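Local structure of CSOR (Streptomyces lividans, 4ADZ) at residues 66-69 with 70-73; 101-104 with 105-109; 112-115 with 116-120. The protein probably acts as a copper-sensing transcriptional repressor that binds operator DNA and lets go of it when copper(I) is bound. All coordinates share one frame; numbering follows the deposited sequence.

Contact 1: residues 66-69 with 70-73. With SO4 (sulfate ion), chain D; SO4 (sulfate ion), chain F.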
loop_
_atom_site.group_PDB
_atom_site.type_symbol
_atom_site.label_atom_id
_atom_site.label_comp_id
_atom_site.label_asym_id
_atom_site.label_seq_id
_atom_site.Cartn_x
_atom_site.Cartn_y
_atom_site.Cartn_z
ATOM N N ARG A 66 14.183 15.329 -7.754
ATOM C CA ARG A 66 14.880 16.067 -8.786
ATOM C C ARG A 66 15.238 15.156 -9.947
ATOM O O ARG A 66 15.132 15.565 -11.109
ATOM C CB ARG A 66 16.136 16.768 -8.229
ATOM C CG ARG A 66 15.740 17.947 -7.329
ATOM C CD ARG A 66 16.923 18.874 -7.010
ATOM N NE ARG A 66 17.998 18.125 -6.443
ATOM C CZ ARG A 66 18.224 17.924 -5.138
ATOM N NH1 ARG A 66 17.497 18.476 -4.234
ATOM N NH2 ARG A 66 19.212 17.177 -4.776
ATOM N N GLY A 67 15.706 13.961 -9.622
ATOM C CA GLY A 67 15.916 12.887 -10.596
ATOM C C GLY A 67 14.716 12.549 -11.446
ATOM O O GLY A 67 14.817 12.448 -12.693
ATOM N N LEU A 68 13.555 12.415 -10.817
ATOM C CA LEU A 68 12.330 12.231 -11.559
ATOM C C LEU A 68 12.049 13.370 -12.540
ATOM O O LEU A 68 11.583 13.148 -13.675
ATOM C CB LEU A 68 11.125 12.099 -10.613
ATOM C CG LEU A 68 11.053 10.779 -9.863
ATOM C CD1 LEU A 68 9.988 10.908 -8.756
ATOM C CD2 LEU A 68 10.809 9.635 -10.855
ATOM N N GLN A 69 12.274 14.615 -12.112
ATOM C CA GLN A 69 12.024 15.750 -13.029
ATOM C C GLN A 69 12.931 15.689 -14.252
ATOM O O GLN A 69 12.463 15.939 -15.354
ATOM C CB GLN A 69 12.239 17.086 -12.286
ATOM C CG GLN A 69 11.255 17.212 -11.127
ATOM C CD GLN A 69 11.525 18.392 -10.186
ATOM O OE1 GLN A 69 12.456 18.340 -9.378
ATOM N NE2 GLN A 69 10.698 19.431 -10.256
ATOM N N ARG A 70 14.192 15.380 -14.031
ATOM C CA ARG A 70 15.177 15.239 -15.120
ATOM C C ARG A 70 14.771 14.090 -16.039
ATOM O O ARG A 70 14.897 14.195 -17.268
ATOM C CB ARG A 70 16.580 14.998 -14.624
ATOM C CG ARG A 70 17.181 16.256 -13.978
ATOM C CD ARG A 70 18.671 16.101 -13.789
ATOM N NE ARG A 70 19.026 15.041 -12.866
ATOM C CZ ARG A 70 19.073 15.153 -11.541
ATOM N NH1 ARG A 70 18.804 16.315 -10.904
ATOM N NH2 ARG A 70 19.479 14.112 -10.851
ATOM N N MET A 71 14.268 13.000 -15.484
ATOM C CA MET A 71 13.839 11.872 -16.354
ATOM C C MET A 71 12.688 12.259 -17.227
ATOM O O MET A 71 12.641 11.899 -18.427
ATOM C CB MET A 71 13.464 10.650 -15.507
ATOM C CG MET A 71 14.626 9.993 -14.847
ATOM S SD MET A 71 14.117 8.823 -13.516
ATOM C CE MET A 71 14.120 7.298 -14.406
ATOM N N VAL A 72 11.716 12.966 -16.667
ATOM C CA VAL A 72 10.566 13.394 -17.430
ATOM C C VAL A 72 11.036 14.417 -18.490
ATOM O O VAL A 72 10.604 14.401 -19.636
ATOM C CB VAL A 72 9.496 14.091 -16.514
ATOM C CG1 VAL A 72 8.449 14.857 -17.335
ATOM C CG2 VAL A 72 8.788 13.068 -15.594
ATOM N N ASP A 73 11.903 15.312 -18.073
ATOM C CA ASP A 73 12.383 16.345 -18.982
ATOM C C ASP A 73 13.076 15.728 -20.191
ATOM O O ASP A 73 12.964 16.272 -21.282
ATOM C CB ASP A 73 13.376 17.258 -18.278
ATOM C CG ASP A 73 13.286 18.684 -18.768
ATOM O OD1 ASP A 73 12.272 19.057 -19.426
ATOM O OD2 ASP A 73 14.258 19.412 -18.484
HETATM S S SO4 D . 21.161 17.099 -8.263
HETATM O O1 SO4 D . 19.711 16.737 -8.190
HETATM O O2 SO4 D . 21.122 18.236 -9.218
HETATM O O3 SO4 D . 21.989 15.992 -8.822
HETATM O O4 SO4 D . 21.651 17.350 -6.929
HETATM S S SO4 F . 15.858 21.648 -4.607
HETATM O O1 SO4 F . 15.918 20.192 -4.520
HETATM O O2 SO4 F . 14.920 21.986 -5.713
HETATM O O3 SO4 F . 17.170 22.282 -4.865
HETATM O O4 SO4 F . 15.355 22.179 -3.308
#

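Contact 2: residues 101-104 with 105-109. With SO4 (sulfate ion), chain C; SO4 (sulfate ion), chain G.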
loop_
_atom_site.group_PDB
_atom_site.type_symbol
_atom_site.label_atom_id
_atom_site.label_comp_id
_atom_site.label_asym_id
_atom_site.label_seq_id
_atom_site.Cartn_x
_atom_site.Cartn_y
_atom_site.Cartn_z
ATOM N N GLU A 101 8.207 4.990 15.041
ATOM C CA GLU A 101 8.911 4.266 16.062
ATOM C C GLU A 101 9.430 5.213 17.172
ATOM O O GLU A 101 9.209 4.956 18.363
ATOM C CB GLU A 101 10.103 3.477 15.451
ATOM C CG GLU A 101 10.811 2.692 16.537
ATOM C CD GLU A 101 11.686 1.576 16.040
ATOM O OE1 GLU A 101 11.977 1.588 14.828
ATOM O OE2 GLU A 101 12.094 0.718 16.891
ATOM N N GLU A 102 10.072 6.303 16.786
ATOM C CA GLU A 102 10.589 7.282 17.719
ATOM C C GLU A 102 9.441 7.853 18.596
ATOM O O GLU A 102 9.558 7.950 19.838
ATOM C CB GLU A 102 11.328 8.410 16.969
ATOM C CG GLU A 102 11.814 9.526 17.878
ATOM C CD GLU A 102 12.577 10.658 17.141
ATOM O OE1 GLU A 102 12.655 10.635 15.886
ATOM O OE2 GLU A 102 13.074 11.572 17.843
ATOM N N HIS A 103 8.322 8.164 17.967
ATOM C CA HIS A 103 7.137 8.640 18.696
ATOM C C HIS A 103 6.607 7.641 19.678
ATOM O O HIS A 103 6.312 7.995 20.855
ATOM C CB HIS A 103 6.051 8.952 17.718
ATOM C CG HIS A 103 4.790 9.463 18.348
ATOM N ND1 HIS A 103 4.782 10.545 19.185
ATOM C CD2 HIS A 103 3.472 9.085 18.163
ATOM C CE1 HIS A 103 3.494 10.817 19.516
ATOM N NE2 HIS A 103 2.706 9.889 18.937
ATOM N N LEU A 104 6.496 6.382 19.267
ATOM C CA LEU A 104 6.038 5.332 20.169
ATOM C C LEU A 104 6.993 5.074 21.354
ATOM O O LEU A 104 6.525 4.869 22.489
ATOM C CB LEU A 104 5.745 4.021 19.414
ATOM C CG LEU A 104 4.531 4.140 18.460
ATOM C CD1 LEU A 104 4.439 2.920 17.503
ATOM C CD2 LEU A 104 3.181 4.379 19.171
ATOM N N ARG A 105 8.292 5.123 21.083
ATOM C CA ARG A 105 9.304 5.070 22.117
ATOM C C ARG A 105 9.096 6.206 23.132
ATOM O O ARG A 105 9.204 5.989 24.378
ATOM C CB ARG A 105 10.709 5.094 21.536
ATOM C CG ARG A 105 11.110 3.746 20.945
ATOM C CD ARG A 105 12.401 3.853 20.153
ATOM N NE ARG A 105 13.514 4.220 21.001
ATOM C CZ ARG A 105 14.330 3.340 21.606
ATOM N NH1 ARG A 105 14.187 2.025 21.449
ATOM N NH2 ARG A 105 15.314 3.785 22.385
ATOM N N HIS A 106 8.863 7.402 22.644
ATOM C CA HIS A 106 8.580 8.509 23.562
ATOM C C HIS A 106 7.356 8.324 24.387
ATOM O O HIS A 106 7.360 8.690 25.572
ATOM C CB HIS A 106 8.575 9.837 22.833
ATOM C CG HIS A 106 9.898 10.173 22.197
ATOM N ND1 HIS A 106 10.111 11.316 21.553
ATOM C CD2 HIS A 106 11.100 9.448 22.121
ATOM C CE1 HIS A 106 11.357 11.343 21.087
ATOM N NE2 HIS A 106 11.964 10.206 21.445
ATOM N N CYS A 107 6.299 7.784 23.795
ATOM C CA CYS A 107 5.045 7.489 24.520
ATOM C C CYS A 107 5.306 6.458 25.627
ATOM O O CYS A 107 4.835 6.614 26.806
ATOM C CB CYS A 107 3.982 6.957 23.609
ATOM S SG CYS A 107 3.337 8.201 22.480
ATOM N N VAL A 108 6.152 5.479 25.310
ATOM C CA VAL A 108 6.638 4.509 26.352
ATOM C C VAL A 108 7.453 5.190 27.462
ATOM O O VAL A 108 7.188 4.960 28.663
ATOM C CB VAL A 108 7.455 3.351 25.703
ATOM C CG1 VAL A 108 8.269 2.535 26.728
ATOM C CG2 VAL A 108 6.514 2.434 24.954
ATOM N N ALA A 109 8.350 6.086 27.092
ATOM C CA ALA A 109 9.204 6.711 28.093
ATOM C C ALA A 109 8.386 7.531 29.032
ATOM O O ALA A 109 8.792 7.590 30.218
ATOM C CB ALA A 109 10.290 7.573 27.491
HETATM S S SO4 C . 6.633 13.071 20.845
HETATM O O1 SO4 C . 5.404 12.719 21.657
HETATM O O2 SO4 C . 6.860 11.949 19.918
HETATM O O3 SO4 C . 7.850 13.120 21.725
HETATM O O4 SO4 C . 6.370 14.457 20.326
HETATM S S SO4 G . 14.922 7.929 21.717
HETATM O O1 SO4 G . 15.091 8.253 23.144
HETATM O O2 SO4 G . 13.875 6.890 21.617
HETATM O O3 SO4 G . 16.202 7.368 21.217
HETATM O O4 SO4 G . 14.545 9.151 20.948
#

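Contact 3: residues 112-115 with 116-120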
loop_
_atom_site.group_PDB
_atom_site.type_symbol
_atom_site.label_atom_id
_atom_site.label_comp_id
_atom_site.label_asym_id
_atom_site.label_seq_id
_atom_site.Cartn_x
_atom_site.Cartn_y
_atom_site.Cartn_z
ATOM N N ALA A 112 4.278 6.677 32.376
ATOM C CA ALA A 112 3.897 6.698 33.805
ATOM C C ALA A 112 3.497 8.111 34.236
ATOM O O ALA A 112 2.874 8.291 35.296
ATOM C CB ALA A 112 5.057 6.171 34.704
ATOM N N LEU A 113 3.917 9.110 33.488
ATOM C CA LEU A 113 3.530 10.486 33.757
ATOM C C LEU A 113 2.191 10.931 33.176
ATOM O O LEU A 113 1.666 11.989 33.503
ATOM C CB LEU A 113 4.606 11.399 33.192
ATOM C CG LEU A 113 5.968 11.335 33.900
ATOM C CD1 LEU A 113 7.016 11.997 33.006
ATOM C CD2 LEU A 113 6.022 11.951 35.327
ATOM N N LYS A 114 1.605 10.138 32.296
ATOM C CA LYS A 114 0.535 10.692 31.461
ATOM C C LYS A 114 -0.851 10.400 31.908
ATOM O O LYS A 114 -1.743 11.230 31.683
ATOM C CB LYS A 114 0.722 10.253 30.013
ATOM C CG LYS A 114 1.918 10.858 29.319
ATOM C CD LYS A 114 2.079 12.370 29.427
ATOM C CE LYS A 114 3.432 12.771 28.838
ATOM N NZ LYS A 114 3.620 14.238 28.913
ATOM N N GLY A 115 -1.104 9.268 32.531
ATOM C CA GLY A 115 -2.504 8.955 32.829
ATOM C C GLY A 115 -3.218 8.212 31.677
ATOM O O GLY A 115 -2.844 8.344 30.485
ATOM N N GLY A 116 -4.232 7.447 32.032
ATOM C CA GLY A 116 -4.860 6.493 31.107
ATOM C C GLY A 116 -5.531 7.182 29.929
ATOM O O GLY A 116 -5.428 6.705 28.782
ATOM N N THR A 117 -6.182 8.313 30.191
ATOM C CA THR A 117 -6.905 9.036 29.144
ATOM C C THR A 117 -5.961 9.536 28.056
ATOM O O THR A 117 -6.191 9.337 26.864
ATOM C CB THR A 117 -7.697 10.216 29.738
ATOM O OG1 THR A 117 -8.760 9.659 30.513
ATOM C CG2 THR A 117 -8.247 11.178 28.629
ATOM N N GLU A 118 -4.882 10.172 28.479
ATOM C CA GLU A 118 -3.927 10.729 27.538
ATOM C C GLU A 118 -3.207 9.599 26.775
ATOM O O GLU A 118 -2.968 9.733 25.596
ATOM C CB GLU A 118 -2.948 11.664 28.261
ATOM C CG GLU A 118 -2.166 12.586 27.321
ATOM C CD GLU A 118 -0.807 12.038 26.914
ATOM O OE1 GLU A 118 -0.611 10.825 27.122
ATOM O OE2 GLU A 118 0.061 12.798 26.368
ATOM N N ILE A 119 -2.900 8.478 27.431
ATOM C CA ILE A 119 -2.289 7.325 26.738
ATOM C C ILE A 119 -3.209 6.844 25.631
ATOM O O ILE A 119 -2.770 6.637 24.509
ATOM C CB ILE A 119 -2.037 6.129 27.700
ATOM C CG1 ILE A 119 -0.834 6.469 28.634
ATOM C CG2 ILE A 119 -1.818 4.817 26.902
ATOM C CD1 ILE A 119 -0.511 5.459 29.743
ATOM N N ASP A 120 -4.477 6.653 25.976
ATOM C CA ASP A 120 -5.458 6.187 24.989
ATOM C C ASP A 120 -5.575 7.141 23.793
ATOM O O ASP A 120 -5.599 6.681 22.645
ATOM C CB ASP A 120 -6.818 5.982 25.665
ATOM C CG ASP A 120 -6.812 4.811 26.642
ATOM O OD1 ASP A 120 -5.827 4.020 26.665
ATOM O OD2 ASP A 120 -7.815 4.694 27.386
HETATM O O HOH W 1 -4.515 11.375 31.158
#

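Contact 1: residues 66-69 with 70-73
R66 and R70 stand one helical turn apart and converge on the same sulfate ion of chain D. R66 grips it with two N-H groups. Its NE donates to sulfate O1 at 2.8 Å in a nearly straight bond (172°), with O1 in the plane of the guanidinium at its edge. Its NH2 makes a longer bond of 3.3 Å to sulfate O4. R70 NH1 reaches the same O1 at 2.9 Å, so two arginines share one oxygen. R66 NH1 also points at O1 of the chain F sulfate, but that approach is too short to be trusted in detail.

Both chains run extended from CB and then bend at chi3 (-55° in R66, -64° in R70). The bends turn the two guanidinium groups toward the anion. R70 NH1 passes 3.8 Å from R66 CB. One face of the R70 guanidinium lies over the backbone of the preceding turn, with R66 O and G67 CA beneath its rim. The G67 CA lies 3.8 Å from the plane of the R70 guanidinium, so the group packs against bare main chain.

Behind this layer the helix 48-73 is regular. R70 N bonds to R66 O at 3.1 Å and M71 N to G67 O at 2.9 Å, which fixes the spacing of the arginines. On another side of the helix, L68 CD2 meets M71 SD at 4.3 Å. L68 also packs on I81, Q84 and V85 of helix 78-114, and on L58 of the second subunit.

A further sulfate forms a salt bridge with R66 NH2. The sulfates probably come from the crystallisation liquor. Such a cluster of arginine N-H donors around tetrahedral anions is consistent with a surface that could meet DNA phosphates.

Contact 2: residues 101-104 with 105-109
H103 and C107 meet through different choices of first torsion. CG of H103 is anti to its backbone N (chi1 -179°), while SG of C107 sits beside its own N (chi1 -70°). The thiol therefore lies over one face of the imidazole, 4.1 Å from SG to the ring centroid. H106 takes the same first torsion as C107, with CG beside the backbone N. Its ring covers the carbonyl of E102, whose O lies 3.1 Å above the ring plane. E102 runs alongside H106, with CG 3.6 Å from H106 NE2 and the carboxylate nearly perpendicular to the ring. The carboxylate of E102 has its strongest partner elsewhere: OE1 is hydrogen-bonded to H54 NE2 of the same chain.

These residues lie on the long middle helix of the three-helix CsoR subunit, whose tetramer brings C78 of the second subunit against H103. A Cys-His-Cys set of this kind is consistent with the copper(I) site of the family, here without metal.

Sulfates occupy the outer edges. H103 ND1 donates to chain C sulfate O2 at 2.6 Å, and H106 ND1 binds O3 of the same ion at 2.9 Å. H106 NE2 donates to chain G sulfate O4 at 2.8 Å. Bonds from both ring nitrogens suggest that H106 is probably protonated. R105 NE adds a 2.8 Å bond to O2 of the chain G sulfate.

Contact 3: residues 112-115 with 116-120
The carboxylate of E118 lies flat against the aliphatic part of K114. The K114 methylenes CB, CG and CD all sit above the same side of the carboxylate plane. E118 OE1 is 3.2 Å from K114 CB, and E118 OE2 is 3.7 Å from K114 CD. The two chains cross at a slant, and each is bent at chi2. The charged ends stay apart, with K114 NZ 4.6 Å from E118 OE2. Any attraction between them is probably modest.

This is the sharp turn between helix 78-114 and helix 116-134. G115 leaves helical geometry with a positive phi of 88° and is also the N-cap residue of the next helix. At these angles a CB would press on the carbonyl O of K114.

G115 O accepts the first backbone bond of the new helix, from I119 N at 3.1 Å. I119 CG1 packs on the same oxygen at 3.3 Å. A water joins the two helix ends. It donates to K114 O at 2.8 Å and accepts from E118 N at 3.0 Å. Beyond the turn, I119 packs on V108 of the third subunit, and A112 meets its counterpart A112 there.

The three contacts follow one another along the chain. Contact 1 is near the end of helix 48-73 and contact 2 is on helix 78-114, on opposite sides of the chain's centre. Their centres are 37 Å apart and their nearest atoms about 22 Å, so the arginine cluster and the likely copper site do not touch. Contact 3 adjoins contact 2 in sequence, with centres 13 Å apart. Both face the third subunit: R105 of contact 2 has a weak, long ion pair with D120 of that subunit. Contact 1 is farthest from contact 3, at 47 Å between centres, and it packs on the second subunit instead.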